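PAN2-PAN3 deadenylation complex catalytic subunit pan2 (Neurospora crassa, PDB 4CZW) probably shortens the poly(A) tails of mRNA as the exonuclease subunit of the Pan2-Pan3 complex, here represented by its pseudo-protease and nuclease domains. Local coordinates at residues M191-V196 against T246-Y251; Y186-M191 against L254-I259; L180-R185 against K258-I263. One frame throughout, in Å; residues are numbered along the deposited sequence.

Contact 1 (M191-V196 against T246-Y251); sequences MHCQHV and TKCQRY. With ZN (zinc ion), chain C.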
loop_
_atom_site.group_PDB
_atom_site.type_symbol
_atom_site.label_atom_id
_atom_site.label_comp_id
_atom_site.label_asym_id
_atom_site.label_seq_id
_atom_site.Cartn_x
_atom_site.Cartn_y
_atom_site.Cartn_z
HETATM N N MSE A 191 5.297 -47.745 -0.309
HETATM C CA MSE A 191 4.395 -48.584 -1.090
HETATM C C MSE A 191 4.679 -50.073 -0.909
HETATM O O MSE A 191 4.095 -50.910 -1.597
HETATM C CB MSE A 191 4.474 -48.211 -2.572
HETATM C CG MSE A 191 4.028 -46.790 -2.873
HETATM SE SE MSE A 191 3.977 -46.409 -4.782
HETATM C CE MSE A 191 2.638 -47.722 -5.312
ATOM N N HIS A 192 5.572 -50.405 0.020
ATOM C CA HIS A 192 5.895 -51.801 0.293
ATOM C C HIS A 192 5.315 -52.258 1.629
ATOM O O HIS A 192 4.505 -53.183 1.677
ATOM C CB HIS A 192 7.410 -52.017 0.281
ATOM C CG HIS A 192 7.813 -53.459 0.340
ATOM N ND1 HIS A 192 7.612 -54.330 -0.709
ATOM C CD2 HIS A 192 8.403 -54.181 1.322
ATOM C CE1 HIS A 192 8.062 -55.528 -0.376
ATOM N NE2 HIS A 192 8.547 -55.463 0.851
ATOM N N CYS A 193 5.730 -51.606 2.713
ATOM C CA CYS A 193 5.278 -51.978 4.050
ATOM C C CYS A 193 4.159 -51.068 4.548
ATOM O O CYS A 193 3.748 -51.156 5.706
ATOM C CB CYS A 193 6.447 -51.954 5.037
ATOM S SG CYS A 193 7.177 -50.323 5.289
ATOM N N GLN A 194 3.684 -50.191 3.668
ATOM C CA GLN A 194 2.551 -49.307 3.946
ATOM C C GLN A 194 2.768 -48.404 5.162
ATOM O O GLN A 194 1.809 -47.959 5.791
ATOM C CB GLN A 194 1.272 -50.129 4.133
ATOM C CG GLN A 194 1.039 -51.160 3.040
ATOM C CD GLN A 194 1.100 -50.560 1.649
ATOM O OE1 GLN A 194 0.529 -49.500 1.390
ATOM N NE2 GLN A 194 1.801 -51.235 0.744
ATOM N N HIS A 195 4.029 -48.130 5.483
ATOM C CA HIS A 195 4.358 -47.252 6.602
ATOM C C HIS A 195 4.210 -45.789 6.202
ATOM O O HIS A 195 4.630 -45.389 5.117
ATOM C CB HIS A 195 5.780 -47.521 7.099
ATOM C CG HIS A 195 6.203 -46.634 8.228
ATOM N ND1 HIS A 195 5.580 -46.646 9.458
ATOM C CD2 HIS A 195 7.184 -45.704 8.313
ATOM C CE1 HIS A 195 6.160 -45.763 10.252
ATOM N NE2 HIS A 195 7.137 -45.179 9.582
ATOM N N VAL A 196 3.613 -44.991 7.083
ATOM C CA VAL A 196 3.387 -43.579 6.797
ATOM C C VAL A 196 4.221 -42.667 7.694
ATOM O O VAL A 196 4.399 -42.934 8.883
ATOM C CB VAL A 196 1.897 -43.206 6.948
ATOM C CG1 VAL A 196 1.083 -43.803 5.812
ATOM C CG2 VAL A 196 1.360 -43.668 8.296
ATOM N N THR A 246 12.474 -46.249 6.734
ATOM C CA THR A 246 13.101 -46.651 7.988
ATOM C C THR A 246 12.589 -47.997 8.493
ATOM O O THR A 246 13.293 -48.701 9.218
ATOM C CB THR A 246 12.879 -45.593 9.085
ATOM O OG1 THR A 246 11.475 -45.373 9.265
ATOM C CG2 THR A 246 13.546 -44.282 8.700
ATOM N N LYS A 247 11.369 -48.359 8.110
ATOM C CA LYS A 247 10.768 -49.597 8.593
ATOM C C LYS A 247 11.374 -50.825 7.916
ATOM O O LYS A 247 11.944 -51.686 8.585
ATOM C CB LYS A 247 9.252 -49.581 8.387
ATOM C CG LYS A 247 8.533 -50.715 9.103
ATOM C CD LYS A 247 7.027 -50.644 8.913
ATOM C CE LYS A 247 6.331 -51.784 9.642
ATOM N NZ LYS A 247 4.861 -51.789 9.407
ATOM N N CYS A 248 11.252 -50.905 6.594
ATOM C CA CYS A 248 11.784 -52.052 5.861
ATOM C C CYS A 248 13.244 -51.839 5.457
ATOM O O CYS A 248 13.789 -52.598 4.655
ATOM C CB CYS A 248 10.923 -52.356 4.630
ATOM S SG CYS A 248 10.505 -50.936 3.594
ATOM N N GLN A 249 13.859 -50.800 6.018
ATOM C CA GLN A 249 15.308 -50.597 5.951
ATOM C C GLN A 249 15.898 -50.551 4.542
ATOM O O GLN A 249 17.034 -50.976 4.332
ATOM C CB GLN A 249 16.017 -51.695 6.750
ATOM C CG GLN A 249 15.847 -51.581 8.255
ATOM C CD GLN A 249 16.775 -50.552 8.867
ATOM O OE1 GLN A 249 16.344 -49.474 9.277
ATOM N NE2 GLN A 249 18.060 -50.881 8.936
ATOM N N ARG A 250 15.139 -50.033 3.581
ATOM C CA ARG A 250 15.641 -49.918 2.214
ATOM C C ARG A 250 14.887 -48.870 1.404
ATOM O O ARG A 250 13.828 -48.393 1.812
ATOM C CB ARG A 250 15.571 -51.271 1.503
ATOM C CG ARG A 250 14.172 -51.847 1.388
ATOM C CD ARG A 250 14.182 -53.139 0.589
ATOM N NE ARG A 250 14.697 -52.937 -0.763
ATOM C CZ ARG A 250 14.867 -53.909 -1.652
ATOM N NH1 ARG A 250 14.564 -55.161 -1.335
ATOM N NH2 ARG A 250 15.341 -53.631 -2.859
ATOM N N TYR A 251 15.446 -48.520 0.249
ATOM C CA TYR A 251 14.841 -47.531 -0.636
ATOM C C TYR A 251 13.660 -48.126 -1.395
ATOM O O TYR A 251 13.797 -49.131 -2.091
ATOM C CB TYR A 251 15.880 -46.983 -1.616
ATOM C CG TYR A 251 16.997 -46.212 -0.949
ATOM C CD1 TYR A 251 18.113 -46.867 -0.443
ATOM C CD2 TYR A 251 16.934 -44.831 -0.823
ATOM C CE1 TYR A 251 19.134 -46.167 0.170
ATOM C CE2 TYR A 251 17.951 -44.122 -0.212
ATOM C CZ TYR A 251 19.049 -44.795 0.282
ATOM O OH TYR A 251 20.065 -44.094 0.891
HETATM ZN ZN ZN C . 8.762 -49.446 3.956
#
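Metal coordination carries this contact. Cys193 SG lies 2.2 Å from the zinc ion and Cys248 SG 2.3 Å from it, while the two sulfurs stand 3.8 Å apart. Both thiolate arms take the crowded first torsion, SG between the backbone N and the carbonyl carbon (chi1 64° in Cys193, 48° in Cys248), so the two loops present their sulfurs to the metal in matching ways. Cys190 and Cys245 complete the tetrad, which makes the site a Cys4 zinc ribbon built from two CxxC turns, consistent with the zinc-binding Fingers of ubiquitin-specific proteases. Each turn is followed by a residue with positive phi, Gln194 and Gln249; the latter forms a G1 beta bulge with Arg250, opposite Cys245. The apolar packing comes mainly from Lys247. Its chain is fully extended, with CG anti to the backbone N, and crosses the His195 side chain obliquely, so that CD touches both Cys193 SG (3.6 Å) and His195 CB (3.8 Å). The aliphatic part of the lysine thus covers one flank of a zinc ligand. The hydrogen bonds here are weak and local: Gln194 NE2, just after the turn, reaches back to Met191 O (3.3 Å) and His192 O (3.5 Å).

Contact 2 (Y186-M191 against L254-I259); sequences YQIKCM and LDQRKI. With ZN (zinc ion), chain C.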
loop_
_atom_site.group_PDB
_atom_site.type_symbol
_atom_site.label_atom_id
_atom_site.label_comp_id
_atom_site.label_asym_id
_atom_site.label_seq_id
_atom_site.Cartn_x
_atom_site.Cartn_y
_atom_site.Cartn_z
ATOM N N TYR A 186 2.220 -33.206 4.181
ATOM C CA TYR A 186 2.437 -34.308 3.252
ATOM C C TYR A 186 2.434 -35.661 3.953
ATOM O O TYR A 186 3.143 -35.864 4.938
ATOM C CB TYR A 186 3.754 -34.125 2.497
ATOM C CG TYR A 186 3.709 -33.057 1.429
ATOM C CD1 TYR A 186 3.181 -33.326 0.173
ATOM C CD2 TYR A 186 4.199 -31.781 1.674
ATOM C CE1 TYR A 186 3.138 -32.355 -0.808
ATOM C CE2 TYR A 186 4.162 -30.803 0.697
ATOM C CZ TYR A 186 3.630 -31.095 -0.541
ATOM O OH TYR A 186 3.588 -30.124 -1.515
ATOM N N GLN A 187 1.629 -36.584 3.437
ATOM C CA GLN A 187 1.634 -37.958 3.919
ATOM C C GLN A 187 2.503 -38.824 3.015
ATOM O O GLN A 187 2.133 -39.119 1.877
ATOM C CB GLN A 187 0.214 -38.522 3.985
ATOM C CG GLN A 187 0.158 -40.010 4.295
ATOM C CD GLN A 187 -1.242 -40.583 4.181
ATOM O OE1 GLN A 187 -2.186 -40.069 4.780
ATOM N NE2 GLN A 187 -1.382 -41.651 3.405
ATOM N N ILE A 188 3.663 -39.221 3.525
ATOM C CA ILE A 188 4.592 -40.045 2.764
ATOM C C ILE A 188 4.453 -41.515 3.149
ATOM O O ILE A 188 4.857 -41.924 4.237
ATOM C CB ILE A 188 6.046 -39.593 2.980
ATOM C CG1 ILE A 188 6.190 -38.104 2.660
ATOM C CG2 ILE A 188 6.993 -40.423 2.128
ATOM C CD1 ILE A 188 7.588 -37.566 2.865
ATOM N N LYS A 189 3.874 -42.303 2.250
ATOM C CA LYS A 189 3.632 -43.715 2.515
ATOM C C LYS A 189 4.539 -44.618 1.689
ATOM O O LYS A 189 4.606 -44.495 0.465
ATOM C CB LYS A 189 2.167 -44.063 2.243
ATOM C CG LYS A 189 1.851 -45.547 2.358
ATOM C CD LYS A 189 0.419 -45.851 1.946
ATOM C CE LYS A 189 -0.583 -45.183 2.873
ATOM N NZ LYS A 189 -1.987 -45.527 2.516
ATOM N N CYS A 190 5.241 -45.523 2.363
ATOM C CA CYS A 190 6.018 -46.550 1.681
ATOM C C CYS A 190 5.066 -47.507 0.977
ATOM O O CYS A 190 4.132 -48.019 1.587
ATOM C CB CYS A 190 6.912 -47.306 2.668
ATOM S SG CYS A 190 7.804 -48.718 1.962
HETATM N N MSE A 191 5.297 -47.745 -0.309
HETATM C CA MSE A 191 4.395 -48.584 -1.090
HETATM C C MSE A 191 4.679 -50.073 -0.909
HETATM O O MSE A 191 4.095 -50.910 -1.597
HETATM C CB MSE A 191 4.474 -48.211 -2.572
HETATM C CG MSE A 191 4.028 -46.790 -2.873
HETATM SE SE MSE A 191 3.977 -46.409 -4.782
HETATM C CE MSE A 191 2.638 -47.722 -5.312
ATOM N N LEU A 254 7.826 -44.244 -2.838
ATOM C CA LEU A 254 7.074 -43.571 -1.786
ATOM C C LEU A 254 5.885 -42.797 -2.343
ATOM O O LEU A 254 6.037 -41.949 -3.224
ATOM C CB LEU A 254 7.986 -42.632 -0.995
ATOM C CG LEU A 254 9.232 -43.262 -0.366
ATOM C CD1 LEU A 254 9.963 -42.247 0.501
ATOM C CD2 LEU A 254 8.873 -44.500 0.440
ATOM N N ASP A 255 4.700 -43.098 -1.822
ATOM C CA ASP A 255 3.480 -42.408 -2.225
ATOM C C ASP A 255 3.254 -41.175 -1.358
ATOM O O ASP A 255 2.874 -41.281 -0.191
ATOM C CB ASP A 255 2.279 -43.350 -2.140
ATOM C CG ASP A 255 0.968 -42.656 -2.457
ATOM O OD1 ASP A 255 0.960 -41.748 -3.314
ATOM O OD2 ASP A 255 -0.057 -43.023 -1.846
ATOM N N GLN A 256 3.488 -40.007 -1.944
ATOM C CA GLN A 256 3.414 -38.745 -1.221
ATOM C C GLN A 256 2.220 -37.913 -1.675
ATOM O O GLN A 256 2.144 -37.499 -2.832
ATOM C CB GLN A 256 4.708 -37.956 -1.414
ATOM C CG GLN A 256 5.957 -38.733 -1.034
ATOM C CD GLN A 256 7.158 -38.366 -1.884
ATOM O OE1 GLN A 256 7.087 -37.472 -2.726
ATOM N NE2 GLN A 256 8.269 -39.061 -1.669
ATOM N N ARG A 257 1.288 -37.671 -0.760
ATOM C CA ARG A 257 0.100 -36.888 -1.078
ATOM C C ARG A 257 -0.060 -35.722 -0.111
ATOM O O ARG A 257 0.113 -35.875 1.098
ATOM C CB ARG A 257 -1.147 -37.774 -1.052
ATOM C CG ARG A 257 -0.973 -39.097 -1.778
ATOM C CD ARG A 257 -2.304 -39.784 -2.014
ATOM N NE ARG A 257 -2.131 -41.121 -2.571
ATOM C CZ ARG A 257 -3.100 -41.821 -3.152
ATOM N NH1 ARG A 257 -4.317 -41.307 -3.263
ATOM N NH2 ARG A 257 -2.849 -43.033 -3.628
ATOM N N LYS A 258 -0.387 -34.554 -0.651
ATOM C CA LYS A 258 -0.579 -33.365 0.169
ATOM C C LYS A 258 -1.960 -33.372 0.813
ATOM O O LYS A 258 -2.962 -33.073 0.162
ATOM C CB LYS A 258 -0.389 -32.096 -0.665
ATOM C CG LYS A 258 -0.400 -30.815 0.152
ATOM C CD LYS A 258 -0.012 -29.614 -0.695
ATOM C CE LYS A 258 0.119 -28.360 0.155
ATOM N NZ LYS A 258 0.581 -27.187 -0.640
ATOM N N ILE A 259 -2.007 -33.720 2.095
ATOM C CA ILE A 259 -3.261 -33.756 2.836
ATOM C C ILE A 259 -3.666 -32.349 3.259
ATOM O O ILE A 259 -2.992 -31.719 4.071
ATOM C CB ILE A 259 -3.159 -34.653 4.082
ATOM C CG1 ILE A 259 -2.553 -36.010 3.716
ATOM C CG2 ILE A 259 -4.524 -34.824 4.729
ATOM C CD1 ILE A 259 -3.350 -36.779 2.685
HETATM ZN ZN ZN C . 8.762 -49.446 3.956
#
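Tyr186 and Lys258 face each other as a non-hydrogen-bonded antiparallel pair, and their side chains cross obliquely. The tyrosine ring, with CG anti to its carbonyl carbon, leans over its partner, whose extended chain runs beneath one face. Lys258 CG sits 4.3 Å from the ring centroid and 23° off the normal, a CH-pi contact displaced toward the rim; Lys258 NZ runs on to a hydrogen bond with Thr203 OG1. An alanine in place of Tyr186 would remove the ring and its packing on Arg199 and Ala201, and would probably leave the Lys258 chain less firmly held. On the same face, Ile188 lies alongside Gln256, CG2 to CG at 3.7 Å, and the same methyl meets Leu254 CD1 at 3.8 Å, the two side chains crossing obliquely. Leu254 CD2 packs 4.1 Å from CB of Cys190, itself a zinc ligand. The face of Gln187, Lys189, Asp255 and Arg257 is largely polar: Asp255 OD2 uses its syn lone pair to take Arg257 NE at 2.9 Å, an intrastrand salt bridge. Nearly straight backbone bonds fix this register: Gln187 N to Arg257 O (2.9 Å, 169°) and Lys189 N to Asp255 O (2.8 Å, 173°). With Cys190 SG bound to zinc at 2.3 Å, the pair is the centre of a four-stranded antiparallel sheet carrying a zinc ribbon at its tip, as in the Fingers of ubiquitin-specific proteases.

Contact 3 (L180-R185 against K258-I263); sequences LETDAR and KIIFNI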
loop_
_atom_site.group_PDB
_atom_site.type_symbol
_atom_site.label_atom_id
_atom_site.label_comp_id
_atom_site.label_asym_id
_atom_site.label_seq_id
_atom_site.Cartn_x
_atom_site.Cartn_y
_atom_site.Cartn_z
ATOM N N LEU A 180 -4.253 -16.460 5.656
ATOM C CA LEU A 180 -3.343 -16.476 4.514
ATOM C C LEU A 180 -2.818 -17.865 4.148
ATOM O O LEU A 180 -2.456 -18.107 2.997
ATOM C CB LEU A 180 -2.157 -15.546 4.783
ATOM C CG LEU A 180 -2.481 -14.096 5.149
ATOM C CD1 LEU A 180 -1.202 -13.291 5.329
ATOM C CD2 LEU A 180 -3.382 -13.457 4.101
ATOM N N GLU A 181 -2.776 -18.774 5.116
ATOM C CA GLU A 181 -2.155 -20.078 4.890
ATOM C C GLU A 181 -3.128 -21.171 4.465
ATOM O O GLU A 181 -4.292 -21.182 4.866
ATOM C CB GLU A 181 -1.417 -20.544 6.148
ATOM C CG GLU A 181 -0.169 -19.753 6.477
ATOM C CD GLU A 181 0.702 -20.456 7.497
ATOM O OE1 GLU A 181 0.516 -21.675 7.697
ATOM O OE2 GLU A 181 1.572 -19.793 8.100
ATOM N N THR A 182 -2.629 -22.091 3.646
ATOM C CA THR A 182 -3.336 -23.327 3.348
ATOM C C THR A 182 -2.848 -24.406 4.307
ATOM O O THR A 182 -1.780 -24.987 4.107
ATOM C CB THR A 182 -3.118 -23.786 1.894
ATOM O OG1 THR A 182 -3.594 -22.778 0.993
ATOM C CG2 THR A 182 -3.858 -25.089 1.628
ATOM N N ASP A 183 -3.623 -24.653 5.357
ATOM C CA ASP A 183 -3.247 -25.629 6.375
ATOM C C ASP A 183 -3.181 -27.033 5.786
ATOM O O ASP A 183 -4.208 -27.627 5.456
ATOM C CB ASP A 183 -4.235 -25.589 7.543
ATOM C CG ASP A 183 -3.840 -26.516 8.674
ATOM O OD1 ASP A 183 -2.628 -26.768 8.844
ATOM O OD2 ASP A 183 -4.741 -26.991 9.397
ATOM N N ALA A 184 -1.967 -27.559 5.652
ATOM C CA ALA A 184 -1.771 -28.865 5.034
ATOM C C ALA A 184 -0.465 -29.525 5.469
ATOM O O ALA A 184 0.381 -28.900 6.108
ATOM C CB ALA A 184 -1.811 -28.735 3.518
ATOM N N ARG A 185 -0.320 -30.798 5.115
ATOM C CA ARG A 185 0.903 -31.549 5.374
ATOM C C ARG A 185 1.003 -32.720 4.403
ATOM O O ARG A 185 -0.005 -33.173 3.862
ATOM C CB ARG A 185 0.943 -32.051 6.819
ATOM C CG ARG A 185 -0.109 -33.096 7.148
ATOM C CD ARG A 185 0.064 -33.630 8.561
ATOM N NE ARG A 185 -0.929 -34.649 8.887
ATOM C CZ ARG A 185 -0.987 -35.291 10.049
ATOM N NH1 ARG A 185 -0.104 -35.022 11.001
ATOM N NH2 ARG A 185 -1.926 -36.203 10.260
ATOM N N LYS A 258 -0.387 -34.554 -0.651
ATOM C CA LYS A 258 -0.579 -33.365 0.169
ATOM C C LYS A 258 -1.960 -33.372 0.813
ATOM O O LYS A 258 -2.962 -33.073 0.162
ATOM C CB LYS A 258 -0.389 -32.096 -0.665
ATOM C CG LYS A 258 -0.400 -30.815 0.152
ATOM C CD LYS A 258 -0.012 -29.614 -0.695
ATOM C CE LYS A 258 0.119 -28.360 0.155
ATOM N NZ LYS A 258 0.581 -27.187 -0.640
ATOM N N ILE A 259 -2.007 -33.720 2.095
ATOM C CA ILE A 259 -3.261 -33.756 2.836
ATOM C C ILE A 259 -3.666 -32.349 3.259
ATOM O O ILE A 259 -2.992 -31.719 4.071
ATOM C CB ILE A 259 -3.159 -34.653 4.082
ATOM C CG1 ILE A 259 -2.553 -36.010 3.716
ATOM C CG2 ILE A 259 -4.524 -34.824 4.729
ATOM C CD1 ILE A 259 -3.350 -36.779 2.685
ATOM N N ILE A 260 -4.775 -31.865 2.708
ATOM C CA ILE A 260 -5.213 -30.494 2.942
ATOM C C ILE A 260 -6.269 -30.408 4.042
ATOM O O ILE A 260 -7.308 -31.064 3.975
ATOM C CB ILE A 260 -5.768 -29.868 1.649
ATOM C CG1 ILE A 260 -4.700 -29.907 0.551
ATOM C CG2 ILE A 260 -6.235 -28.443 1.900
ATOM C CD1 ILE A 260 -5.160 -29.362 -0.778
ATOM N N PHE A 261 -5.991 -29.589 5.053
ATOM C CA PHE A 261 -6.887 -29.437 6.194
ATOM C C PHE A 261 -7.768 -28.197 6.065
ATOM O O PHE A 261 -8.992 -28.283 6.170
ATOM C CB PHE A 261 -6.081 -29.369 7.494
ATOM C CG PHE A 261 -5.208 -30.568 7.728
ATOM C CD1 PHE A 261 -5.687 -31.847 7.497
ATOM C CD2 PHE A 261 -3.905 -30.415 8.169
ATOM C CE1 PHE A 261 -4.884 -32.951 7.711
ATOM C CE2 PHE A 261 -3.096 -31.516 8.382
ATOM C CZ PHE A 261 -3.587 -32.786 8.153
ATOM N N ASN A 262 -7.140 -27.048 5.841
ATOM C CA ASN A 262 -7.874 -25.792 5.718
ATOM C C ASN A 262 -7.417 -24.937 4.542
ATOM O O ASN A 262 -6.248 -24.955 4.159
ATOM C CB ASN A 262 -7.756 -24.976 7.007
ATOM C CG ASN A 262 -8.750 -25.409 8.064
ATOM O OD1 ASN A 262 -9.911 -25.002 8.041
ATOM N ND2 ASN A 262 -8.297 -26.234 9.001
ATOM N N ILE A 263 -8.360 -24.190 3.978
ATOM C CA ILE A 263 -8.062 -23.217 2.938
ATOM C C ILE A 263 -8.126 -21.810 3.530
ATOM O O ILE A 263 -8.966 -21.534 4.387
ATOM C CB ILE A 263 -9.037 -23.339 1.752
ATOM C CG1 ILE A 263 -10.483 -23.322 2.251
ATOM C CG2 ILE A 263 -8.766 -24.616 0.972
ATOM C CD1 ILE A 263 -11.511 -23.392 1.148
#
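Asp183 O accepts two backbone N-H groups, from Phe261 N at 2.7 Å, nearly along the C=O axis, and from Asn262 N at 3.0 Å, on a lone pair in the carbonyl plane. Two consecutive residues thus face one, and with Phe261 at phi/psi -99°/-53° this is a classic beta bulge. Two residues along the first strand, Arg185 and Ile259 exchange bonds as a regular hydrogen-bonded antiparallel pair: Arg185 N gives to Ile259 O (3.0 Å), and the return bond from Ile259 N to Arg185 O (2.7 Å) is more bent. The Asp183 carboxylate lies beside the Asn262 amide, the two groups nearly coplanar, while Asp183 OD1 makes a salt bridge with Lys177 NZ. The bulge turns Phe261 toward the first strand. Its rim meets Arg185 from CG to the guanidinium: Arg185 NE approaches Phe261 CZ at 3.3 Å, at the ring edge, with the two flat groups 60° apart, so they are not stacked. Ile259 O lies 4.1 Å above the centre of one ring face. On the face of Ala184 and Ile260, Ala184 CB packs on Lys258 CE (3.9 Å); Thr182 CG2 meets Ile260 CG2 at 4.1 Å. Here the strand pair joins the body of the domain: Leu180, ending helix 172-180, packs on helix 61-71, Thr182 OG1 bonds to Asn206, and Ile263 reaches Ile294 and Val296 of strand 291-297.

How the contacts relate
The three contacts follow one long arm, a four-stranded antiparallel sheet: contact 1 at its tip, contact 2 along its shaft and contact 3 at its root, successive centres about 12 and about 15 Å apart. Contacts 2 and 3 pair the same strands, 183-190 and 250-262, and share Lys258 and Ile259; contact 1 joins the loop after strand 183-190 to the turn leading into strand 250-262. Contact 1 has no buried touching residue and depends on metal ligation, contact 2 is a regular surface ladder, and contact 3, partly buried, has its register shifted by a bulge. Cys190 ties the first two through the zinc and, probably, a hydrogen bond from its N to His195 O (2.8 Å).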